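Local coordinates for protein benzoate transport porin BenP (Acinetobacter baumannii AB307-0294, PDB 5DL8) that forms an outer-membrane beta-barrel of the OprD family that probably lets benzoate and other small solutes pass across the outer membrane, at residues G48-A53 / V86-D91; S90-A95 / Q106-D111. One frame throughout, in Å; residues are numbered along the deposited sequence.

In the fold
Contacts 1 and 2 lie about 9 Å apart, centre to centre, at one end of neighbouring barrel strands, and share Ser90 and Asp91. Contact 1 joins strand 47-65 to the end of strand 72-87; it is partly buried, with Ser49 and Ser51 buried and Trp50 and Leu88 on the surface, and relies on backbone pairing, one aromatic-aliphatic contact and one serine hydroxyl that meets a backbone N-H. Contact 2 is a surface contact between the loop that follows strand 72-87 and the start of strand 107-123, where side chains, a carboxylate and an amide above all, bond the backbone of the other segment. Arg87 ties the two together: its guanidinium reaches the carbonyls of Gln108 and Ala109.

Contact 1: G48-A53 / V86-D91; sequences GSWSQA and VRLSSD
Trp50 leaves strand 47-65 with CG anti to its backbone N (chi1 -170°). Trp50 CB lies 3.8 Å from Ser89 CB; CG, CD2 and CE2 then pass under Leu88 CD1. CD1 of Leu88 sits over the middle of the six-membered ring of Trp50, 3.3 Å from its centroid and almost on the ring normal, a CH-pi contact. In the five-membered ring, NE1 bonds Asn32 OD1 on strand 25-39, which anchors the broad, amphipathic indole on the surface, while branched Leu88 supplies a methyl to cover it.

The backbones pair antiparallel beneath. Gln52 and Val86 form a hydrogen-bonded pair, Val86 N to Gln52 O at 2.8 Å and Gln52 N to Val86 O at 3.0 Å. The Trp50 carbonyl O then takes Leu88 N at 2.8 Å, from above its plane, and weakly Ser89 N. Here strand 72-87 ends, and a side chain replaces a carbonyl: Trp50 N donates to Ser89 OG at 3.3 Å. Serine suits this place because its short hydroxyl, held between backbone N and carbonyl carbon (chi1 55°), stays close to the main chain. Such pairing of neighbours at a strand end is how the meandering antiparallel OprD barrel is built.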
ATOM      1  N   GLY A  48       1.252  -6.335 -19.128  1.00 28.43           N
ATOM      2  CA  GLY A  48       0.270  -5.362 -18.757  1.00 26.55           C
ATOM      3  C   GLY A  48      -1.128  -5.744 -19.261  1.00 25.55           C
ATOM      4  O   GLY A  48      -1.307  -6.840 -19.767  1.00 24.25           O
ATOM      5  N   SER A  49      -2.079  -4.792 -19.100  1.00 25.03           N
ATOM      6  CA  SER A  49      -3.449  -4.823 -19.627  1.00 25.70           C
ATOM      7  C   SER A  49      -4.070  -3.380 -19.644  1.00 26.87           C
ATOM      8  O   SER A  49      -3.511  -2.382 -19.053  1.00 25.71           O
ATOM      9  CB  SER A  49      -4.317  -5.685 -18.698  1.00 25.55           C
ATOM     10  OG  SER A  49      -4.222  -5.199 -17.331  1.00 22.73           O
ATOM     11  N   TRP A  50      -5.249  -3.377 -20.257  1.00 27.66           N
ATOM     12  CA  TRP A  50      -6.184  -2.302 -20.383  1.00 29.17           C
ATOM     13  C   TRP A  50      -7.420  -2.925 -19.828  1.00 27.69           C
ATOM     14  O   TRP A  50      -7.890  -3.997 -20.325  1.00 28.25           O
ATOM     15  CB  TRP A  50      -6.449  -1.889 -21.902  1.00 33.19           C
ATOM     16  CG  TRP A  50      -7.233  -0.621 -22.037  1.00 36.62           C
ATOM     17  CD1 TRP A  50      -7.185   0.466 -21.175  1.00 36.90           C
ATOM     18  CD2 TRP A  50      -8.220  -0.318 -23.007  1.00 38.91           C
ATOM     19  NE1 TRP A  50      -8.056   1.413 -21.577  1.00 38.76           N
ATOM     20  CE2 TRP A  50      -8.712   0.963 -22.698  1.00 40.66           C
ATOM     21  CE3 TRP A  50      -8.731  -1.004 -24.117  1.00 43.89           C
ATOM     22  CZ2 TRP A  50      -9.671   1.602 -23.457  1.00 42.86           C
ATOM     23  CZ3 TRP A  50      -9.753  -0.406 -24.886  1.00 46.31           C
ATOM     24  CH2 TRP A  50     -10.220   0.912 -24.528  1.00 47.67           C
ATOM     25  N   SER A  51      -7.985  -2.230 -18.846  1.00 25.33           N
ATOM     26  CA  SER A  51      -9.218  -2.690 -18.201  1.00 24.79           C
ATOM     27  C   SER A  51     -10.141  -1.556 -17.803  1.00 23.32           C
ATOM     28  O   SER A  51      -9.640  -0.420 -17.593  1.00 22.80           O
ATOM     29  CB  SER A  51      -8.903  -3.616 -17.014  1.00 23.29           C
ATOM     30  OG  SER A  51      -8.088  -3.001 -16.058  1.00 22.97           O
ATOM     31  N   GLN A  52     -11.444  -1.884 -17.722  1.00 24.14           N
ATOM     32  CA  GLN A  52     -12.477  -0.973 -17.181  1.00 26.90           C
ATOM     33  C   GLN A  52     -13.134  -1.628 -15.991  1.00 26.78           C
ATOM     34  O   GLN A  52     -13.483  -2.820 -16.094  1.00 26.48           O
ATOM     35  CB  GLN A  52     -13.563  -0.643 -18.204  1.00 30.01           C
ATOM     36  CG  GLN A  52     -14.667   0.236 -17.707  1.00 32.88           C
ATOM     37  CD  GLN A  52     -14.133   1.651 -17.399  1.00 34.05           C
ATOM     38  OE1 GLN A  52     -13.458   2.278 -18.229  1.00 36.82           O
ATOM     39  NE2 GLN A  52     -14.406   2.140 -16.214  1.00 34.30           N
ATOM     40  N   ALA A  53     -13.269  -0.851 -14.885  1.00 25.54           N
ATOM     41  CA  ALA A  53     -13.833  -1.345 -13.629  1.00 25.36           C
ATOM     42  C   ALA A  53     -14.941  -0.421 -13.133  1.00 25.81           C
ATOM     43  O   ALA A  53     -14.972   0.770 -13.480  1.00 26.12           O
ATOM     44  CB  ALA A  53     -12.746  -1.451 -12.545  1.00 23.81           C
ATOM     45  N   VAL A  86     -13.436  -5.611 -16.218  1.00 29.01           N
ATOM     46  CA  VAL A  86     -13.328  -6.327 -17.482  1.00 29.69           C
ATOM     47  C   VAL A  86     -12.045  -6.014 -18.216  1.00 27.33           C
ATOM     48  O   VAL A  86     -11.698  -4.823 -18.365  1.00 25.43           O
ATOM     49  CB  VAL A  86     -14.484  -5.902 -18.397  1.00 33.04           C
ATOM     50  CG1 VAL A  86     -14.429  -6.579 -19.779  1.00 34.91           C
ATOM     51  CG2 VAL A  86     -15.756  -6.385 -17.748  1.00 35.67           C
ATOM     52  N   ARG A  87     -11.326  -7.067 -18.657  1.00 25.61           N
ATOM     53  CA  ARG A  87     -10.196  -6.858 -19.547  1.00 25.22           C
ATOM     54  C   ARG A  87     -10.633  -6.378 -20.957  1.00 27.25           C
ATOM     55  O   ARG A  87     -11.465  -6.976 -21.597  1.00 29.10           O
ATOM     56  CB  ARG A  87      -9.364  -8.117 -19.734  1.00 24.60           C
ATOM     57  CG  ARG A  87      -8.124  -7.843 -20.575  1.00 24.36           C
ATOM     58  CD  ARG A  87      -7.000  -8.894 -20.398  1.00 25.29           C
ATOM     59  NE  ARG A  87      -7.442 -10.225 -20.454  1.00 25.19           N
ATOM     60  CZ  ARG A  87      -7.824 -10.873 -21.605  1.00 27.17           C
ATOM     61  NH1 ARG A  87      -7.793 -10.302 -22.816  1.00 28.32           N
ATOM     62  NH2 ARG A  87      -8.244 -12.138 -21.552  1.00 26.05           N
ATOM     63  N   LEU A  88     -10.008  -5.348 -21.474  1.00 28.88           N
ATOM     64  CA  LEU A  88     -10.293  -4.879 -22.830  1.00 30.43           C
ATOM     65  C   LEU A  88      -9.241  -5.165 -23.861  1.00 28.27           C
ATOM     66  O   LEU A  88      -9.560  -5.186 -25.074  1.00 29.18           O
ATOM     67  CB  LEU A  88     -10.487  -3.321 -22.816  1.00 32.23           C
ATOM     68  CG  LEU A  88     -11.538  -2.701 -21.880  1.00 34.71           C
ATOM     69  CD1 LEU A  88     -11.326  -1.164 -21.706  1.00 35.90           C
ATOM     70  CD2 LEU A  88     -12.932  -2.987 -22.420  1.00 36.35           C
ATOM     71  N   SER A  89      -7.994  -5.204 -23.450  1.00 26.43           N
ATOM     72  CA  SER A  89      -6.910  -5.460 -24.352  1.00 25.72           C
ATOM     73  C   SER A  89      -6.931  -6.971 -24.676  1.00 27.25           C
ATOM     74  O   SER A  89      -7.588  -7.781 -24.021  1.00 26.69           O
ATOM     75  CB  SER A  89      -5.558  -5.106 -23.700  1.00 25.39           C
ATOM     76  OG  SER A  89      -5.412  -5.782 -22.487  1.00 25.07           O
ATOM     77  N   SER A  90      -6.113  -7.344 -25.608  1.00 28.15           N
ATOM     78  CA  SER A  90      -6.063  -8.726 -26.053  1.00 30.62           C
ATOM     79  C   SER A  90      -5.163  -9.492 -25.075  1.00 28.62           C
ATOM     80  O   SER A  90      -4.364  -8.888 -24.328  1.00 31.10           O
ATOM     81  CB  SER A  90      -5.542  -8.756 -27.511  1.00 31.65           C
ATOM     82  OG  SER A  90      -4.164  -8.478 -27.378  1.00 33.53           O
ATOM     83  N   ASP A  91      -5.302 -10.780 -25.032  1.00 28.05           N
ATOM     84  CA  ASP A  91      -4.641 -11.624 -24.024  1.00 27.90           C
ATOM     85  C   ASP A  91      -3.142 -11.725 -24.405  1.00 28.56           C
ATOM     86  O   ASP A  91      -2.815 -12.092 -25.484  1.00 29.87           O
ATOM     87  CB  ASP A  91      -5.319 -12.972 -23.968  1.00 27.66           C
ATOM     88  CG  ASP A  91      -4.847 -13.870 -22.805  1.00 28.02           C
ATOM     89  OD1 ASP A  91      -3.958 -13.466 -22.013  1.00 25.28           O
ATOM     90  OD2 ASP A  91      -5.396 -15.034 -22.703  1.00 28.22           O
TER

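Contact 2: S90-A95 / Q106-D111; sequences SDKHVA and QSQASD
Asp91 holds CG anti to its backbone N (chi1 -171°), which carries the carboxylate to the start of strand 107-123, whereas Gln108 has CG anti to its carbonyl carbon (chi1 -62°) and an extended chain beyond. The two side chains run antiparallel alongside each other, their flat ends turned 46° apart, and each reaches the other segment's backbone.

Asp91 OD1 accepts two N-H groups, Gln108 N at 3.0 Å and His93 N at 2.9 Å, both from above the carboxylate plane; the second closes an Asx turn. Asp91 OD2 accepts from Ser107 OG at 2.7 Å. Three donors thus fix the rotation of the carboxylate and would be expected to stabilise its charge. Aspartate fits because its short chain can serve its own loop and the strand at once.

In return, Gln108 OE1 receives Lys92 N at 3.0 Å, in the amide plane and on a lone pair. A water 2.7 Å from Gln108 OE1 also lies within bonding distance of Ser90 O, while Gln108 NE2 bonds Gly48 O weakly. Glutamine's length carries both an acceptor and a donor to the neighbouring loop.

His93 ND1 donates to Gln106 O at 2.9 Å, near the ring plane though in a bent bond; Asp91 OD2 lies over one face of the imidazole, toward its rim. Gln106 and Ser107, opposite strand 101-102, form a G1 beta bulge. The arrangement is an Asx turn in the loop after strand 72-87, bonded to the G1-bulged start of strand 107-123.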
ATOM      1  N   SER A  90      -6.113  -7.344 -25.608  1.00 28.15           N
ATOM      2  CA  SER A  90      -6.063  -8.726 -26.053  1.00 30.62           C
ATOM      3  C   SER A  90      -5.163  -9.492 -25.075  1.00 28.62           C
ATOM      4  O   SER A  90      -4.364  -8.888 -24.328  1.00 31.10           O
ATOM      5  CB  SER A  90      -5.542  -8.756 -27.511  1.00 31.65           C
ATOM      6  OG  SER A  90      -4.164  -8.478 -27.378  1.00 33.53           O
ATOM      7  N   ASP A  91      -5.302 -10.780 -25.032  1.00 28.05           N
ATOM      8  CA  ASP A  91      -4.641 -11.624 -24.024  1.00 27.90           C
ATOM      9  C   ASP A  91      -3.142 -11.725 -24.405  1.00 28.56           C
ATOM     10  O   ASP A  91      -2.815 -12.092 -25.484  1.00 29.87           O
ATOM     11  CB  ASP A  91      -5.319 -12.972 -23.968  1.00 27.66           C
ATOM     12  CG  ASP A  91      -4.847 -13.870 -22.805  1.00 28.02           C
ATOM     13  OD1 ASP A  91      -3.958 -13.466 -22.013  1.00 25.28           O
ATOM     14  OD2 ASP A  91      -5.396 -15.034 -22.703  1.00 28.22           O
ATOM     15  N   LYS A  92      -2.251 -11.278 -23.537  1.00 28.31           N
ATOM     16  CA  LYS A  92      -0.772 -11.424 -23.735  1.00 29.11           C
ATOM     17  C   LYS A  92      -0.274 -12.790 -23.301  1.00 27.89           C
ATOM     18  O   LYS A  92       0.892 -13.145 -23.525  1.00 26.33           O
ATOM     19  CB  LYS A  92      -0.007 -10.367 -22.888  1.00 30.16           C
ATOM     20  CG  LYS A  92      -0.147  -8.925 -23.405  1.00 31.34           C
ATOM     21  CD  LYS A  92       0.788  -8.007 -22.632  1.00 33.46           C
ATOM     22  CE  LYS A  92       0.158  -6.668 -22.353  1.00 35.72           C
ATOM     23  NZ  LYS A  92      -0.189  -5.983 -23.566  1.00 37.28           N
ATOM     24  N   HIS A  93      -1.135 -13.542 -22.622  1.00 27.26           N
ATOM     25  CA  HIS A  93      -0.717 -14.857 -22.145  1.00 28.06           C
ATOM     26  C   HIS A  93       0.522 -14.831 -21.226  1.00 28.02           C
ATOM     27  O   HIS A  93       1.287 -15.793 -21.154  1.00 30.05           O
ATOM     28  CB  HIS A  93      -0.497 -15.836 -23.330  1.00 29.17           C
ATOM     29  CG  HIS A  93      -1.724 -16.033 -24.155  1.00 29.93           C
ATOM     30  ND1 HIS A  93      -2.582 -17.075 -23.948  1.00 31.81           N
ATOM     31  CD2 HIS A  93      -2.279 -15.283 -25.133  1.00 30.81           C
ATOM     32  CE1 HIS A  93      -3.576 -17.007 -24.824  1.00 32.08           C
ATOM     33  NE2 HIS A  93      -3.427 -15.919 -25.537  1.00 31.16           N
ATOM     34  N   VAL A  94       0.651 -13.769 -20.454  1.00 27.38           N
ATOM     35  CA  VAL A  94       1.643 -13.645 -19.408  1.00 28.32           C
ATOM     36  C   VAL A  94       1.042 -12.801 -18.306  1.00 27.79           C
ATOM     37  O   VAL A  94       0.259 -11.908 -18.576  1.00 27.25           O
ATOM     38  CB  VAL A  94       2.982 -13.001 -19.963  1.00 29.62           C
ATOM     39  CG1 VAL A  94       2.821 -11.553 -20.327  1.00 29.64           C
ATOM     40  CG2 VAL A  94       4.162 -13.068 -18.980  1.00 29.02           C
ATOM     41  N   ALA A  95       1.495 -13.043 -17.053  1.00 29.14           N
ATOM     42  CA  ALA A  95       1.072 -12.301 -15.918  1.00 28.20           C
ATOM     43  C   ALA A  95       1.401 -10.846 -16.039  1.00 26.60           C
ATOM     44  O   ALA A  95       2.402 -10.488 -16.436  1.00 27.83           O
ATOM     45  CB  ALA A  95       1.655 -12.866 -14.642  1.00 28.88           C
ATOM     46  N   GLN A 106      -2.106 -20.426 -18.964  1.00 35.86           N
ATOM     47  CA  GLN A 106      -1.322 -19.262 -19.467  1.00 36.57           C
ATOM     48  C   GLN A 106      -2.155 -18.142 -20.080  1.00 32.83           C
ATOM     49  O   GLN A 106      -1.834 -17.670 -21.198  1.00 31.64           O
ATOM     50  CB  GLN A 106      -0.311 -19.710 -20.533  1.00 42.48           C
ATOM     51  CG  GLN A 106       0.658 -20.768 -20.057  1.00 49.85           C
ATOM     52  CD  GLN A 106       1.988 -20.110 -19.838  1.00 56.55           C
ATOM     53  OE1 GLN A 106       2.234 -19.461 -18.780  1.00 62.00           O
ATOM     54  NE2 GLN A 106       2.864 -20.229 -20.863  1.00 61.65           N
ATOM     55  N   SER A 107      -3.275 -17.863 -19.449  1.00 31.28           N
ATOM     56  CA  SER A 107      -4.232 -16.902 -19.891  1.00 32.71           C
ATOM     57  C   SER A 107      -4.546 -15.813 -18.842  1.00 30.64           C
ATOM     58  O   SER A 107      -4.785 -16.088 -17.700  1.00 29.86           O
ATOM     59  CB  SER A 107      -5.491 -17.588 -20.439  1.00 35.39           C
ATOM     60  OG  SER A 107      -6.490 -16.657 -20.912  1.00 35.47           O
ATOM     61  N   GLN A 108      -4.492 -14.558 -19.253  1.00 28.84           N
ATOM     62  CA  GLN A 108      -4.950 -13.450 -18.383  1.00 27.87           C
ATOM     63  C   GLN A 108      -6.436 -13.551 -18.282  1.00 28.07           C
ATOM     64  O   GLN A 108      -7.067 -13.860 -19.272  1.00 27.01           O
ATOM     65  CB  GLN A 108      -4.622 -12.117 -19.034  1.00 26.82           C
ATOM     66  CG  GLN A 108      -3.134 -11.863 -19.262  1.00 26.15           C
ATOM     67  CD  GLN A 108      -2.874 -10.437 -19.627  1.00 26.19           C
ATOM     68  OE1 GLN A 108      -2.719 -10.040 -20.874  1.00 24.81           O
ATOM     69  NE2 GLN A 108      -2.887  -9.590 -18.557  1.00 25.71           N
ATOM     70  N   ALA A 109      -7.005 -13.326 -17.111  1.00 27.44           N
ATOM     71  CA  ALA A 109      -8.480 -13.449 -16.938  1.00 27.90           C
ATOM     72  C   ALA A 109      -9.200 -12.431 -17.840  1.00 28.95           C
ATOM     73  O   ALA A 109      -8.688 -11.300 -18.075  1.00 26.93           O
ATOM     74  CB  ALA A 109      -8.837 -13.067 -15.507  1.00 28.65           C
ATOM     75  N   SER A 110     -10.381 -12.778 -18.300  1.00 29.95           N
ATOM     76  CA  SER A 110     -11.091 -11.799 -19.156  1.00 31.68           C
ATOM     77  C   SER A 110     -11.888 -10.808 -18.320  1.00 30.47           C
ATOM     78  O   SER A 110     -12.205  -9.743 -18.791  1.00 29.66           O
ATOM     79  CB  SER A 110     -11.885 -12.511 -20.281  1.00 32.32           C
ATOM     80  OG  SER A 110     -12.755 -13.341 -19.648  1.00 33.53           O
ATOM     81  N   ASP A 111     -12.129 -11.144 -17.047  1.00 31.92           N
ATOM     82  CA  ASP A 111     -12.841 -10.282 -16.058  1.00 30.78           C
ATOM     83  C   ASP A 111     -12.606 -10.830 -14.604  1.00 30.30           C
ATOM     84  O   ASP A 111     -12.135 -11.947 -14.439  1.00 29.89           O
ATOM     85  CB  ASP A 111     -14.326 -10.105 -16.434  1.00 31.58           C
ATOM     86  CG  ASP A 111     -15.195 -11.313 -16.181  1.00 33.21           C
ATOM     87  OD1 ASP A 111     -14.722 -12.404 -16.006  1.00 37.52           O
ATOM     88  OD2 ASP A 111     -16.410 -11.220 -16.079  1.00 34.37           O
TER
HETATM   89  O   HOH W   1      -3.868  -7.783 -21.774  1.00 22.76           O